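Local coordinates for protein xylosidase (Xanthomonas axonopodis pv. citri, PDB 6XN2) that probably hydrolyses xylan-derived xylo-oligosaccharides as a family 43 glycoside hydrolase, and is here complexed with xylotriose, at residues A[47-52]-A[321-326]; A[40-45]-A[337-342]. One frame throughout, in Å; residues are numbered along the deposited sequence.

Contact 1: residues A[47-52]-A[321-326]; sequences YTADPS and FYHDSV. With XYP (beta-D-xylopyranose), chain E.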
loop_
_atom_site.group_PDB
_atom_site.type_symbol
_atom_site.label_atom_id
_atom_site.label_comp_id
_atom_site.label_asym_id
_atom_site.label_seq_id
_atom_site.Cartn_x
_atom_site.Cartn_y
_atom_site.Cartn_z
ATOM N N TYR A 47 14.200 -7.478 6.932
ATOM C CA TYR A 47 13.814 -6.289 6.195
ATOM C C TYR A 47 12.332 -6.361 5.849
ATOM O O TYR A 47 11.833 -7.405 5.428
ATOM C CB TYR A 47 14.664 -6.132 4.931
ATOM C CG TYR A 47 16.089 -5.699 5.203
ATOM C CD1 TYR A 47 16.363 -4.433 5.709
ATOM C CD2 TYR A 47 17.159 -6.549 4.947
ATOM C CE1 TYR A 47 17.662 -4.024 5.962
ATOM C CE2 TYR A 47 18.467 -6.149 5.191
ATOM C CZ TYR A 47 18.708 -4.881 5.696
ATOM O OH TYR A 47 19.994 -4.463 5.946
ATOM N N THR A 48 11.628 -5.255 6.051
ATOM C CA THR A 48 10.185 -5.207 5.840
ATOM C C THR A 48 9.800 -3.945 5.074
ATOM O O THR A 48 10.457 -2.912 5.198
ATOM C CB THR A 48 9.411 -5.232 7.174
ATOM O OG1 THR A 48 9.842 -4.139 7.998
ATOM C CG2 THR A 48 9.640 -6.547 7.921
ATOM N N ALA A 49 8.735 -4.022 4.281
ATOM C CA ALA A 49 8.289 -2.872 3.495
ATOM C C ALA A 49 6.777 -2.882 3.331
ATOM O O ALA A 49 6.121 -3.837 3.729
ATOM C CB ALA A 49 8.965 -2.862 2.136
ATOM N N ASP A 50 6.238 -1.812 2.752
ATOM C CA ASP A 50 4.827 -1.744 2.369
ATOM C C ASP A 50 3.862 -2.166 3.479
ATOM O O ASP A 50 3.089 -3.110 3.303
ATOM C CB ASP A 50 4.586 -2.629 1.153
ATOM C CG ASP A 50 5.688 -2.505 0.105
ATOM O OD1 ASP A 50 6.102 -1.374 -0.220
ATOM O OD2 ASP A 50 6.134 -3.552 -0.395
ATOM N N PRO A 51 3.895 -1.470 4.623
ATOM C CA PRO A 51 3.106 -1.970 5.756
ATOM C C PRO A 51 1.601 -1.754 5.593
ATOM O O PRO A 51 1.169 -0.629 5.354
ATOM C CB PRO A 51 3.648 -1.158 6.932
ATOM C CG PRO A 51 4.074 0.136 6.313
ATOM C CD PRO A 51 4.578 -0.200 4.933
ATOM N N SER A 52 0.814 -2.784 5.787
ATOM C CA SER A 52 -0.619 -2.657 5.762
ATOM C C SER A 52 -1.105 -2.984 7.159
ATOM O O SER A 52 -1.110 -4.095 7.545
ATOM C CB SER A 52 -1.217 -3.594 4.740
ATOM O OG SER A 52 -1.101 -3.099 3.445
ATOM N N PHE A 321 1.620 4.210 8.904
ATOM C CA PHE A 321 2.658 3.196 8.792
ATOM C C PHE A 321 3.360 3.397 7.467
ATOM O O PHE A 321 2.710 3.575 6.445
ATOM C CB PHE A 321 2.072 1.790 8.886
ATOM C CG PHE A 321 1.546 1.452 10.244
ATOM C CD1 PHE A 321 0.326 1.947 10.670
ATOM C CD2 PHE A 321 2.276 0.641 11.099
ATOM C CE1 PHE A 321 -0.165 1.635 11.931
ATOM C CE2 PHE A 321 1.789 0.326 12.360
ATOM C CZ PHE A 321 0.568 0.829 12.769
ATOM N N TYR A 322 4.683 3.391 7.478
ATOM C CA TYR A 322 5.423 3.659 6.257
ATOM C C TYR A 322 6.724 2.896 6.311
ATOM O O TYR A 322 6.917 2.073 7.212
ATOM C CB TYR A 322 5.656 5.164 6.079
ATOM C CG TYR A 322 6.466 5.820 7.178
ATOM C CD1 TYR A 322 5.904 6.079 8.428
ATOM C CD2 TYR A 322 7.790 6.210 6.957
ATOM C CE1 TYR A 322 6.645 6.677 9.437
ATOM C CE2 TYR A 322 8.540 6.812 7.960
ATOM C CZ TYR A 322 7.960 7.047 9.196
ATOM O OH TYR A 322 8.696 7.645 10.196
ATOM N N HIS A 323 7.613 3.139 5.354
ATOM C CA HIS A 323 8.932 2.519 5.410
ATOM C C HIS A 323 10.023 3.438 4.871
ATOM O O HIS A 323 9.746 4.435 4.199
ATOM C CB HIS A 323 8.939 1.172 4.657
ATOM C CG HIS A 323 8.844 1.289 3.161
ATOM N ND1 HIS A 323 7.835 0.695 2.431
ATOM C CD2 HIS A 323 9.647 1.903 2.259
ATOM C CE1 HIS A 323 8.015 0.951 1.147
ATOM N NE2 HIS A 323 9.102 1.691 1.017
ATOM N N ASP A 324 11.271 3.115 5.184
ATOM C CA ASP A 324 12.389 3.736 4.484
ATOM C C ASP A 324 13.582 2.793 4.454
ATOM O O ASP A 324 13.496 1.645 4.906
ATOM C CB ASP A 324 12.764 5.096 5.101
ATOM C CG ASP A 324 13.341 5.001 6.521
ATOM O OD1 ASP A 324 13.879 3.953 6.938
ATOM O OD2 ASP A 324 13.274 6.032 7.223
ATOM N N SER A 325 14.695 3.283 3.930
ATOM C CA SER A 325 15.861 2.439 3.718
ATOM C C SER A 325 17.028 2.807 4.628
ATOM O O SER A 325 18.178 2.530 4.300
ATOM C CB SER A 325 16.296 2.523 2.252
ATOM O OG SER A 325 15.328 1.936 1.401
ATOM N N VAL A 326 16.737 3.425 5.769
ATOM C CA VAL A 326 17.801 3.911 6.642
ATOM C C VAL A 326 18.554 2.746 7.279
ATOM O O VAL A 326 19.780 2.735 7.291
ATOM C CB VAL A 326 17.253 4.855 7.738
ATOM C CG1 VAL A 326 18.320 5.140 8.788
ATOM C CG2 VAL A 326 16.766 6.157 7.111
HETATM O O1 XYP E . 7.387 -0.614 -6.612
HETATM C C1 XYP E . 7.327 -1.079 -5.284
HETATM C C2 XYP E . 5.984 -1.747 -5.075
HETATM C C3 XYP E . 5.958 -2.622 -3.862
HETATM C C4 XYP E . 7.171 -3.528 -3.840
HETATM C C5 XYP E . 8.414 -2.693 -3.935
HETATM O O2 XYP E . 4.924 -0.813 -4.928
HETATM O O3 XYP E . 4.781 -3.350 -4.048
HETATM O O4 XYP E . 7.222 -4.225 -2.636
HETATM O O5 XYP E . 8.416 -1.951 -5.121
#
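His323 and Asp50 stand side by side, their side chains pointing the same way, with carboxylate and imidazole planes turned 69° apart. The link between them runs through the backbone: Asp50 N donates to His323 ND1 at 3.0 Å, a nearly straight bond (171°) arriving moderately tilted from the ring plane. His323 CG sits between its own backbone N and carbonyl carbon (chi1 71°), which lifts the ring off strand 317-324 toward the corner at Asp50 in residues 47-52. There Ala49 CB approaches ND1 obliquely at 3.7 Å, and Asp50 OD1 lies 3.3 Å from His323 CE1. The other imidazole nitrogen, NE2, is hydrogen-bonded to Thr306 OG1. Asp50 has positive phi, and the chain turns a corner on it. Its OD2 receives a hydrogen bond from xylose O4 at 2.6 Å and is also bonded to Ser65 OG, while the sugar is also hydrogen-bonded to Asp170, Glu257 and the backbone N of Ala119. Beyond the corner, Pro51 lays its ring against strand 317-324: CG is 3.7 Å from Phe321 CB and 3.5 Å from Tyr322 N, while the phenyl ring leads away to pack on Leu60 and Ile62. The contact thus sits at the pocket of the five-bladed beta-propeller typical of family 43, where the first and last propeller sheets meet. Because ND1 accepts from the Asp50 backbone, the bonding is consistent with a neutral ring protonated on NE2; as a second-shell group it probably fixes the corner from which Asp50 reaches the sugar.

Contact 2: residues A[40-45]-A[337-342]; sequences APLVTH and IKMAPL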
loop_
_atom_site.group_PDB
_atom_site.type_symbol
_atom_site.label_atom_id
_atom_site.label_comp_id
_atom_site.label_asym_id
_atom_site.label_seq_id
_atom_site.Cartn_x
_atom_site.Cartn_y
_atom_site.Cartn_z
ATOM N N ALA A 40 11.744 4.794 14.579
ATOM C CA ALA A 40 12.718 3.764 14.504
ATOM C C ALA A 40 12.067 2.584 13.826
ATOM O O ALA A 40 10.890 2.431 13.853
ATOM C CB ALA A 40 13.152 3.373 15.881
ATOM N N PRO A 41 12.847 1.756 13.183
ATOM C CA PRO A 41 12.340 0.560 12.555
ATOM C C PRO A 41 11.578 -0.290 13.564
ATOM O O PRO A 41 12.079 -0.574 14.610
ATOM C CB PRO A 41 13.589 -0.158 12.149
ATOM C CG PRO A 41 14.652 0.837 12.141
ATOM C CD PRO A 41 14.296 1.845 13.124
ATOM N N LEU A 42 10.365 -0.673 13.244
ATOM C CA LEU A 42 9.569 -1.451 14.151
ATOM C C LEU A 42 10.161 -2.797 14.349
ATOM O O LEU A 42 9.968 -3.423 15.343
ATOM C CB LEU A 42 8.163 -1.616 13.604
ATOM C CG LEU A 42 7.371 -0.352 13.598
ATOM C CD1 LEU A 42 6.085 -0.527 12.849
ATOM C CD2 LEU A 42 7.110 0.094 15.010
ATOM N N VAL A 43 10.909 -3.270 13.371
ATOM C CA VAL A 43 11.629 -4.521 13.475
ATOM C C VAL A 43 12.943 -4.407 12.753
ATOM O O VAL A 43 13.057 -3.684 11.824
ATOM C CB VAL A 43 10.918 -5.737 12.917
ATOM C CG1 VAL A 43 9.852 -6.253 13.841
ATOM C CG2 VAL A 43 10.393 -5.476 11.551
ATOM N N THR A 44 13.943 -5.128 13.214
ATOM C CA THR A 44 15.233 -5.058 12.591
ATOM C C THR A 44 15.829 -6.371 12.280
ATOM O O THR A 44 16.852 -6.402 11.700
ATOM C CB THR A 44 16.283 -4.374 13.463
ATOM O OG1 THR A 44 16.370 -5.052 14.703
ATOM C CG2 THR A 44 15.943 -2.990 13.697
ATOM N N HIS A 45 15.201 -7.465 12.648
ATOM C CA HIS A 45 15.776 -8.766 12.365
ATOM C C HIS A 45 15.511 -9.278 10.968
ATOM O O HIS A 45 16.045 -10.257 10.569
ATOM C CB HIS A 45 15.372 -9.798 13.388
ATOM C CG HIS A 45 13.905 -10.007 13.489
ATOM N ND1 HIS A 45 13.072 -9.115 14.101
ATOM C CD2 HIS A 45 13.123 -11.020 13.070
ATOM C CE1 HIS A 45 11.838 -9.564 14.057
ATOM N NE2 HIS A 45 11.841 -10.720 13.436
ATOM N N ILE A 337 9.921 -1.163 8.003
ATOM C CA ILE A 337 8.700 -0.405 8.228
ATOM C C ILE A 337 8.759 0.399 9.524
ATOM O O ILE A 337 9.511 0.080 10.448
ATOM C CB ILE A 337 7.451 -1.306 8.233
ATOM C CG1 ILE A 337 7.435 -2.223 9.461
ATOM C CG2 ILE A 337 7.352 -2.065 6.898
ATOM C CD1 ILE A 337 6.064 -2.809 9.768
ATOM N N LYS A 338 7.969 1.464 9.559
ATOM C CA LYS A 338 7.958 2.413 10.657
ATOM C C LYS A 338 6.529 2.862 10.922
ATOM O O LYS A 338 5.645 2.659 10.087
ATOM C CB LYS A 338 8.832 3.622 10.318
ATOM C CG LYS A 338 10.296 3.304 10.085
ATOM C CD LYS A 338 11.070 4.575 9.736
ATOM C CE LYS A 338 12.547 4.431 10.060
ATOM N NZ LYS A 338 13.270 5.718 9.827
ATOM N N MET A 339 6.287 3.510 12.034
ATOM C CA MET A 339 4.984 4.088 12.318
ATOM C C MET A 339 5.128 5.441 12.973
ATOM O O MET A 339 6.102 5.695 13.580
ATOM C CB MET A 339 4.118 3.195 13.186
ATOM C CG MET A 339 4.583 3.062 14.594
ATOM S SD MET A 339 3.765 1.723 15.460
ATOM C CE MET A 339 2.126 2.329 15.466
ATOM N N ALA A 340 4.119 6.275 12.822
ATOM C CA ALA A 340 4.061 7.602 13.390
ATOM C C ALA A 340 2.630 8.059 13.630
ATOM O O ALA A 340 1.763 7.739 12.902
ATOM C CB ALA A 340 4.766 8.581 12.498
ATOM N N PRO A 341 2.419 8.848 14.712
ATOM C CA PRO A 341 1.060 9.315 14.973
ATOM C C PRO A 341 0.550 10.277 13.912
ATOM O O PRO A 341 1.244 11.168 13.542
ATOM C CB PRO A 341 1.196 10.026 16.290
ATOM C CG PRO A 341 2.635 10.340 16.410
ATOM C CD PRO A 341 3.371 9.280 15.729
ATOM N N LEU A 342 -0.665 10.082 13.457
ATOM C CA LEU A 342 -1.254 10.906 12.444
ATOM C C LEU A 342 -2.474 11.605 12.963
ATOM O O LEU A 342 -3.223 11.070 13.715
ATOM C CB LEU A 342 -1.613 10.074 11.220
ATOM C CG LEU A 342 -2.361 10.653 10.041
ATOM C CD1 LEU A 342 -2.003 9.949 8.785
ATOM C CD2 LEU A 342 -3.841 10.552 10.245
HETATM O O HOH W 1 8.422 2.888 13.976
#
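Ile337 O is gripped by two neighbouring donors of segment 40-45. Leu42 N gives it a nearly straight hydrogen bond of 3.0 Å (171°), arriving 17° from the carbonyl plane, and Pro41 CA adds a weaker CA-H...O contact at 3.6 Å. Two residues further along strand 336-342, Met339 N donates to a water at 3.0 Å; the water's other leg, to Ala40 O, is unusually short and so less certain. The loop between helix 29-36 and strand 47-56 is thereby fastened along the outer strand 336-342 of the three-stranded sheet 310-342, one of the sheets of the family 43 beta-propeller. Leu42 carries the apolar part, its side chain crossing those of Ile337 and Met339 at about right angles. With CG beside the backbone N (chi1 -69°), its two methyls divide the work: CD1 meets Ile337 CD1 at 3.8 Å, and CD2 meets Met339 SD at 3.7 Å. Leu89 and Met91 of strand 85-91 also touch Ile337 and Met339 respectively, and Val98 touches Leu42. The extended Lys338 chain passes the loop, its CG 3.9 Å from Ala40 O and its CE 4.1 Å from Pro41 N, before its NZ forms a salt bridge with Asp324.

From the N terminus, the chain leaves helix 29-36 and lays residues 40-45 down first, then enters strand 47-56 through residues 47-52. Much later, strand 317-324 returns to 47-52 and closes contact 1; the next strand, 336-342, returns to 40-45 and closes contact 2. The shorter loop is therefore enclosed by the longer one, without crossing. Contact 1 joins the first sheet to the final three-stranded sheet, consistent with closure of the propeller ring; contact 2 fastens the N-terminal loop to the outer strand of that last sheet. The contacts also touch directly: Met339 CE packs on Phe321 CZ, their strands being neighbours, and Ile337 CG2 lies 3.5 Å from Ala49 N.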